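Local coordinates for protein formylmethanofuran--tetrahydromethanopterin formyltransferase (Methanosarcina barkeri, PDB 1M5S) that catalyses the reversible transfer of a formyl group from formylmethanofuran to tetrahydromethanopterin, an early step of methanogenesis from carbon dioxide, at residues E64-R69 with A103-L108; E9-E14 with K276-N281. All coordinates share one frame; numbering follows the deposited sequence.

Interaction 1 (E64-R69 with A103-L108); sequences ETPDGR and AVFNGL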
ATOM      1  N   GLU A  64      20.005  10.254   5.217  1.00 26.89           N
ATOM      2  CA  GLU A  64      20.815  10.706   4.092  1.00 28.92           C
ATOM      3  C   GLU A  64      20.334  12.000   3.436  1.00 31.01           C
ATOM      4  O   GLU A  64      21.013  12.544   2.573  1.00 32.76           O
ATOM      5  CB  GLU A  64      20.914   9.596   3.040  1.00 29.45           C
ATOM      6  CG  GLU A  64      19.695   9.474   2.139  1.00 35.84           C
ATOM      7  CD  GLU A  64      19.821   8.357   1.130  1.00 42.78           C
ATOM      8  OE1 GLU A  64      20.761   8.400   0.317  1.00 39.55           O
ATOM      9  OE2 GLU A  64      18.975   7.438   1.145  1.00 34.10           O
ATOM     10  N   THR A  65      19.150  12.473   3.815  1.00 23.68           N
ATOM     11  CA  THR A  65      18.569  13.664   3.192  1.00 23.31           C
ATOM     12  C   THR A  65      19.015  14.938   3.902  1.00 19.52           C
ATOM     13  O   THR A  65      19.384  14.903   5.081  1.00 26.22           O
ATOM     14  CB  THR A  65      17.029  13.621   3.205  1.00 26.81           C
ATOM     15  OG1 THR A  65      16.569  13.497   4.558  1.00 22.16           O
ATOM     16  CG2 THR A  65      16.520  12.453   2.369  1.00 23.76           C
ATOM     17  N   PRO A  66      18.995  16.080   3.187  1.00 21.36           N
ATOM     18  CA  PRO A  66      19.476  17.364   3.709  1.00 25.26           C
ATOM     19  C   PRO A  66      18.722  17.792   4.966  1.00 30.78           C
ATOM     20  O   PRO A  66      19.315  18.344   5.895  1.00 29.55           O
ATOM     21  CB  PRO A  66      19.221  18.325   2.559  1.00 34.92           C
ATOM     22  CG  PRO A  66      19.253  17.451   1.346  1.00 28.74           C
ATOM     23  CD  PRO A  66      18.561  16.207   1.786  1.00 26.02           C
ATOM     24  N   ASP A  67      17.435  17.455   5.024  1.00 24.24           N
ATOM     25  CA  ASP A  67      16.575  17.851   6.136  1.00 15.82           C
ATOM     26  C   ASP A  67      16.243  16.711   7.097  1.00 24.04           C
ATOM     27  O   ASP A  67      15.412  16.870   7.993  1.00 25.25           O
ATOM     28  CB  ASP A  67      15.277  18.485   5.601  1.00 19.47           C
ATOM     29  CG  ASP A  67      14.447  17.530   4.763  1.00 23.53           C
ATOM     30  OD1 ASP A  67      14.861  16.366   4.566  1.00 19.63           O
ATOM     31  OD2 ASP A  67      13.375  17.960   4.286  1.00 20.94           O
ATOM     32  N   GLY A  68      16.884  15.562   6.899  1.00 22.04           N
ATOM     33  CA  GLY A  68      16.721  14.458   7.827  1.00 23.28           C
ATOM     34  C   GLY A  68      15.346  13.812   7.758  1.00 23.98           C
ATOM     35  O   GLY A  68      14.936  13.090   8.661  1.00 20.00           O
ATOM     36  N   ARG A  69      14.673  14.008   6.636  1.00 22.67           N
ATOM     37  CA  ARG A  69      13.282  13.549   6.481  1.00 20.93           C
ATOM     38  C   ARG A  69      13.210  12.446   5.426  1.00 22.97           C
ATOM     39  O   ARG A  69      14.100  12.323   4.571  1.00 27.84           O
ATOM     40  CB  ARG A  69      12.391  14.697   6.002  1.00 23.77           C
ATOM     41  CG  ARG A  69      12.114  15.745   7.079  1.00 20.37           C
ATOM     42  CD  ARG A  69      10.861  16.577   6.794  1.00 21.25           C
ATOM     43  NE  ARG A  69      10.842  17.150   5.437  1.00 20.11           N
ATOM     44  CZ  ARG A  69       9.768  17.735   4.886  1.00 19.39           C
ATOM     45  NH1 ARG A  69       8.614  17.835   5.559  1.00 18.37           N
ATOM     46  NH2 ARG A  69       9.750  18.259   3.652  1.00 18.28           N
ATOM     47  N   ALA A 103       9.402  18.980   0.401  1.00 25.81           N
ATOM     48  CA  ALA A 103      10.512  19.892   0.121  1.00 21.35           C
ATOM     49  C   ALA A 103      11.280  19.307  -1.059  1.00 23.44           C
ATOM     50  O   ALA A 103      11.226  18.101  -1.299  1.00 19.01           O
ATOM     51  CB  ALA A 103      11.425  20.017   1.338  1.00 18.14           C
ATOM     52  N   VAL A 104      11.875  20.179  -1.868  1.00 26.06           N
ATOM     53  CA  VAL A 104      12.612  19.766  -3.060  1.00 24.68           C
ATOM     54  C   VAL A 104      14.083  20.128  -2.911  1.00 24.42           C
ATOM     55  O   VAL A 104      14.418  21.267  -2.589  1.00 24.23           O
ATOM     56  CB  VAL A 104      12.062  20.457  -4.328  1.00 24.69           C
ATOM     57  CG1 VAL A 104      12.979  20.199  -5.510  1.00 29.77           C
ATOM     58  CG2 VAL A 104      10.679  19.947  -4.633  1.00 35.51           C
ATOM     59  N   PHE A 105      14.951  19.141  -3.106  1.00 28.37           N
ATOM     60  CA  PHE A 105      16.392  19.354  -3.091  1.00 24.42           C
ATOM     61  C   PHE A 105      17.021  18.869  -4.390  1.00 31.89           C
ATOM     62  O   PHE A 105      16.391  18.152  -5.173  1.00 23.39           O
ATOM     63  CB  PHE A 105      17.025  18.625  -1.906  1.00 24.18           C
ATOM     64  CG  PHE A 105      16.499  19.078  -0.573  1.00 33.43           C
ATOM     65  CD1 PHE A 105      17.021  20.204   0.050  1.00 26.11           C
ATOM     66  CD2 PHE A 105      15.452  18.401   0.042  1.00 28.66           C
ATOM     67  CE1 PHE A 105      16.509  20.650   1.264  1.00 31.18           C
ATOM     68  CE2 PHE A 105      14.940  18.841   1.254  1.00 33.33           C
ATOM     69  CZ  PHE A 105      15.470  19.968   1.862  1.00 29.81           C
ATOM     70  N   ASN A 106      18.273  19.254  -4.603  1.00 25.37           N
ATOM     71  CA  ASN A 106      18.984  18.949  -5.840  1.00 26.33           C
ATOM     72  C   ASN A 106      19.559  17.533  -5.793  1.00 18.27           C
ATOM     73  O   ASN A 106      20.389  17.223  -4.935  1.00 27.65           O
ATOM     74  CB  ASN A 106      20.116  19.964  -6.039  1.00 26.61           C
ATOM     75  CG  ASN A 106      20.707  19.921  -7.432  1.00 35.66           C
ATOM     76  OD1 ASN A 106      20.415  19.024  -8.229  1.00 25.15           O
ATOM     77  ND2 ASN A 106      21.520  20.918  -7.745  1.00 23.48           N
ATOM     78  N   GLY A 107      19.143  16.693  -6.740  1.00 29.07           N
ATOM     79  CA  GLY A 107      19.641  15.330  -6.792  1.00 25.48           C
ATOM     80  C   GLY A 107      21.023  15.207  -7.405  1.00 34.81           C
ATOM     81  O   GLY A 107      21.756  14.266  -7.090  1.00 31.00           O
ATOM     82  N   LEU A 108      21.385  16.152  -8.274  1.00 29.64           N
ATOM     83  CA  LEU A 108      22.681  16.139  -8.960  1.00 31.09           C
ATOM     84  C   LEU A 108      23.473  17.425  -8.697  1.00 32.94           C
ATOM     85  O   LEU A 108      23.681  18.230  -9.603  1.00 36.43           O
ATOM     86  CB  LEU A 108      22.476  15.957 -10.472  1.00 25.86           C
ATOM     87  CG  LEU A 108      22.282  14.536 -11.024  1.00 26.72           C
ATOM     88  CD1 LEU A 108      21.574  14.578 -12.361  1.00 26.93           C
ATOM     89  CD2 LEU A 108      23.626  13.845 -11.153  1.00 35.16           C
TER
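Phe-105 lies with one ring face against Pro-66 and brings its far edge to Asp-67. Its CB is 4.1 Å from Pro-66 CG. CG of the ring, anti to the carbonyl carbon at chi1 -60°, comes to 3.7 Å from Pro-66 CG. Along one side, CD1 meets both CB and CG of the proline, and CE1 meets Pro-66 CB at 3.8 Å. Pro-66 CG makes the CH-pi contact, standing over the face 21° off the ring normal. Along the other side CD2 still lies by Pro-66 CG and CD, and CE2 reaches Asp-67 OD2 at 3.5 Å, near the ring plane; the tip CZ packs on Asp-67 CG and CB. Carboxylate and ring are turned 75° from each other. Pro-66 and Asp-67 are the central residues of a type I beta turn from Thr-65 to Gly-68, set over strand 103-106, and Thr-65 OG1 donates to Arg-69 O at 2.7 Å. Asp-67 OD1 accepts from Arg-69 N, an Asx turn, while OD2 takes Arg-69 NE at 2.9 Å in a salt bridge, met from above the carboxylate plane. OD2 also bonds Thr-26 OG1 on strand 12-26. An alanine in place of Asp-67 would probably leave the Arg-69 guanidinium without its carboxylate, undo the Asx turn and open a gap beside the Phe-105 edge. Past this carboxylate, Arg-69 NH2 lies 3.4 Å from Ala-103 CB and bonds to Thr-101 O and Thr-26 OG1, while Thr-270 of the second subunit packs on the arginine.

Interaction 2 (E9-E14 with K276-N281); sequences EDTYAE and KISAGN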
ATOM      1  N   GLU A   9      19.283 -15.195 -23.607  1.00 25.88           N
ATOM      2  CA  GLU A   9      19.675 -14.970 -24.994  1.00 30.46           C
ATOM      3  C   GLU A   9      20.982 -14.194 -25.098  1.00 33.90           C
ATOM      4  O   GLU A   9      21.232 -13.268 -24.315  1.00 30.40           O
ATOM      5  CB  GLU A   9      18.587 -14.201 -25.734  1.00 34.30           C
ATOM      6  CG  GLU A   9      17.786 -15.042 -26.682  1.00 48.08           C
ATOM      7  CD  GLU A   9      17.370 -14.275 -27.918  1.00 56.06           C
ATOM      8  OE1 GLU A   9      17.984 -14.481 -28.984  1.00 61.68           O
ATOM      9  OE2 GLU A   9      16.413 -13.482 -27.833  1.00 47.21           O
ATOM     10  N   ASP A  10      21.824 -14.595 -26.051  1.00 36.99           N
ATOM     11  CA  ASP A  10      23.058 -13.873 -26.343  1.00 36.34           C
ATOM     12  C   ASP A  10      22.723 -12.744 -27.309  1.00 38.33           C
ATOM     13  O   ASP A  10      22.903 -12.861 -28.525  1.00 33.82           O
ATOM     14  CB  ASP A  10      24.109 -14.817 -26.961  1.00 43.08           C
ATOM     15  CG  ASP A  10      25.514 -14.223 -26.969  1.00 44.22           C
ATOM     16  OD1 ASP A  10      25.691 -13.044 -26.592  1.00 47.30           O
ATOM     17  OD2 ASP A  10      26.454 -14.956 -27.347  1.00 51.53           O
ATOM     18  N   THR A  11      22.055 -11.733 -26.762  1.00 35.57           N
ATOM     19  CA  THR A  11      21.719 -10.530 -27.504  1.00 30.67           C
ATOM     20  C   THR A  11      22.072  -9.310 -26.642  1.00 29.92           C
ATOM     21  O   THR A  11      22.838  -9.419 -25.675  1.00 30.85           O
ATOM     22  CB  THR A  11      20.209 -10.538 -27.929  1.00 33.89           C
ATOM     23  OG1 THR A  11      19.906  -9.357 -28.683  1.00 37.28           O
ATOM     24  CG2 THR A  11      19.294 -10.627 -26.719  1.00 26.61           C
ATOM     25  N   TYR A  12      21.669  -8.136 -27.099  1.00 31.57           N
ATOM     26  CA  TYR A  12      21.970  -6.899 -26.375  1.00 37.10           C
ATOM     27  C   TYR A  12      20.809  -5.918 -26.454  1.00 32.61           C
ATOM     28  O   TYR A  12      19.965  -5.997 -27.356  1.00 35.65           O
ATOM     29  CB  TYR A  12      23.203  -6.225 -26.985  1.00 34.46           C
ATOM     30  CG  TYR A  12      23.015  -5.861 -28.463  1.00 33.92           C
ATOM     31  CD1 TYR A  12      23.210  -6.831 -29.457  1.00 41.96           C
ATOM     32  CD2 TYR A  12      22.649  -4.559 -28.826  1.00 42.40           C
ATOM     33  CE1 TYR A  12      23.028  -6.501 -30.806  1.00 45.53           C
ATOM     34  CE2 TYR A  12      22.463  -4.231 -30.175  1.00 50.05           C
ATOM     35  CZ  TYR A  12      22.651  -5.202 -31.165  1.00 53.11           C
ATOM     36  OH  TYR A  12      22.463  -4.884 -32.474  1.00 51.06           O
ATOM     37  N   ALA A  13      20.695  -5.092 -25.419  1.00 31.61           N
ATOM     38  CA  ALA A  13      19.778  -3.960 -25.435  1.00 31.21           C
ATOM     39  C   ALA A  13      20.450  -2.771 -26.122  1.00 28.80           C
ATOM     40  O   ALA A  13      21.634  -2.492 -25.896  1.00 32.52           O
ATOM     41  CB  ALA A  13      19.387  -3.580 -24.018  1.00 35.32           C
ATOM     42  N   GLU A  14      19.665  -2.059 -26.925  1.00 26.24           N
ATOM     43  CA  GLU A  14      20.124  -0.878 -27.636  1.00 37.77           C
ATOM     44  C   GLU A  14      19.553   0.372 -26.974  1.00 32.47           C
ATOM     45  O   GLU A  14      18.346   0.636 -27.053  1.00 39.80           O
ATOM     46  CB  GLU A  14      19.670  -0.955 -29.095  1.00 32.67           C
ATOM     47  CG  GLU A  14      20.002   0.271 -29.936  1.00 49.00           C
ATOM     48  CD  GLU A  14      20.672  -0.078 -31.239  1.00 53.08           C
ATOM     49  OE1 GLU A  14      20.220  -1.032 -31.904  1.00 50.81           O
ATOM     50  OE2 GLU A  14      21.673   0.584 -31.582  1.00 55.33           O
ATOM     51  N   LYS A 276      12.531 -17.664 -20.845  1.00 20.64           N
ATOM     52  CA  LYS A 276      13.665 -17.022 -21.496  1.00 25.37           C
ATOM     53  C   LYS A 276      13.772 -15.552 -21.113  1.00 23.05           C
ATOM     54  O   LYS A 276      12.761 -14.883 -20.881  1.00 21.47           O
ATOM     55  CB  LYS A 276      13.532 -17.145 -23.017  1.00 28.89           C
ATOM     56  CG  LYS A 276      14.807 -16.808 -23.781  1.00 36.69           C
ATOM     57  CD  LYS A 276      14.508 -16.184 -25.130  1.00 39.19           C
ATOM     58  CE  LYS A 276      14.326 -17.228 -26.198  1.00 43.46           C
ATOM     59  NZ  LYS A 276      14.218 -16.594 -27.538  1.00 44.41           N
ATOM     60  N   ILE A 277      15.008 -15.076 -20.995  1.00 19.53           N
ATOM     61  CA  ILE A 277      15.295 -13.648 -20.922  1.00 18.41           C
ATOM     62  C   ILE A 277      15.892 -13.213 -22.255  1.00 25.06           C
ATOM     63  O   ILE A 277      16.848 -13.819 -22.744  1.00 20.99           O
ATOM     64  CB  ILE A 277      16.328 -13.317 -19.808  1.00 16.63           C
ATOM     65  CG1 ILE A 277      15.786 -13.723 -18.429  1.00 27.45           C
ATOM     66  CG2 ILE A 277      16.713 -11.837 -19.876  1.00 18.69           C
ATOM     67  CD1 ILE A 277      14.533 -12.984 -17.998  1.00 22.23           C
ATOM     68  N   SER A 278      15.342 -12.150 -22.825  1.00 26.01           N
ATOM     69  CA  SER A 278      15.938 -11.528 -23.996  1.00 29.53           C
ATOM     70  C   SER A 278      16.098 -10.022 -23.775  1.00 33.09           C
ATOM     71  O   SER A 278      16.177  -9.570 -22.632  1.00 28.14           O
ATOM     72  CB  SER A 278      15.081 -11.798 -25.232  1.00 30.21           C
ATOM     73  OG  SER A 278      15.791 -11.472 -26.413  1.00 39.37           O
ATOM     74  N   ALA A 279      16.249  -9.278 -24.872  1.00 31.50           N
ATOM     75  CA  ALA A 279      16.423  -7.824 -24.844  1.00 31.87           C
ATOM     76  C   ALA A 279      16.102  -7.241 -26.208  1.00 38.34           C
ATOM     77  O   ALA A 279      16.200  -7.928 -27.222  1.00 36.71           O
ATOM     78  CB  ALA A 279      17.843  -7.462 -24.458  1.00 32.06           C
ATOM     79  N   GLY A 280      15.720  -5.970 -26.227  1.00 40.04           N
ATOM     80  CA  GLY A 280      15.326  -5.333 -27.469  1.00 41.60           C
ATOM     81  C   GLY A 280      16.408  -4.432 -28.023  1.00 41.44           C
ATOM     82  O   GLY A 280      16.991  -3.629 -27.303  1.00 36.30           O
ATOM     83  N   ASN A 281      16.747  -4.629 -29.292  1.00 43.81           N
ATOM     84  CA  ASN A 281      17.658  -3.714 -29.963  1.00 48.14           C
ATOM     85  C   ASN A 281      17.169  -3.346 -31.352  1.00 48.90           C
ATOM     86  O   ASN A 281      16.104  -3.791 -31.799  1.00 45.15           O
ATOM     87  CB  ASN A 281      19.088  -4.282 -30.029  1.00 47.89           C
ATOM     88  CG  ASN A 281      19.174  -5.629 -30.731  1.00 53.89           C
ATOM     89  OD1 ASN A 281      19.414  -6.653 -30.081  1.00 59.07           O
ATOM     90  ND2 ASN A 281      19.126  -5.615 -32.062  1.00 46.50           N
TER
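Glu-9 and Ile-277 open the backbone bonding between two segments that run in roughly the same direction, 25° apart. Glu-9 N donates to Ile-277 O at 2.9 Å, and five residues on Glu-14 N donates to Gly-280 O at 3.1 Å. Ala-13 CA adds a CA-H...O contact to that same Gly-280 oxygen, which therefore receives two approaches.

Polar side chains meet at the Glu-9 end. Ser-278 OG, anti to its backbone N at chi1 -167°, gives a short 2.5 Å hydrogen bond to Glu-9 OE2, on the anti side of the carboxylate and somewhat out of its plane. Lys-276 NZ reaches the same oxygen only as a long salt bridge of 3.8 Å, its chain crossing that of Glu-9 with CD against CG; the positive charge of Lys-276 so near OE2 would be expected to favour the ionised carboxylate.

Flat and apolar packing takes over at the other end. The Asn-281 amide stacks on one face of the Tyr-12 ring, the planes 7° apart, with Asn-281 CB 3.4 Å from Tyr-12 CE2. Glu-14 CB also rests on Asn-281 CB, while its carboxylate turns to the backbone N atoms of Tyr-282, Gly-284 and Gly-287. Between the two ends Thr-11 CG2 touches Ser-278 OG, and the methyls of Ala-13 and Ala-279 meet.

Around this, the Glu-9 to Ile-277 bond carries on the parallel pairing of strands 6-8 and 274-278; strand 147-170 borders Ser-278 on one side, strand 289-292 bonds Ala-13 through Phe-291, and helix 254-268 packs on Ala-13 and Ile-277.

How the interactions relate
Interactions 1 and 2 lie on opposite sides of the chain's centre, with their own centres 36 Å apart and their nearest atoms about 20 Å apart. They do not touch, yet strand 12-26 connects them: its beginning is part of interaction 2, and its far end, at Leu-24 and Thr-26, bonds to the strand of interaction 1. Interaction 1 joins segments 34 residues apart at their closest ends, inside the N-terminal family region; the segments of interaction 2 are 262 apart and bring the chain's start to the proximal-lobe region. Another subunit of the tetramer reaches interaction 1, whereas none touches interaction 2. Neither contact can be tied to the formyl-transfer site; both read as packing within the fold.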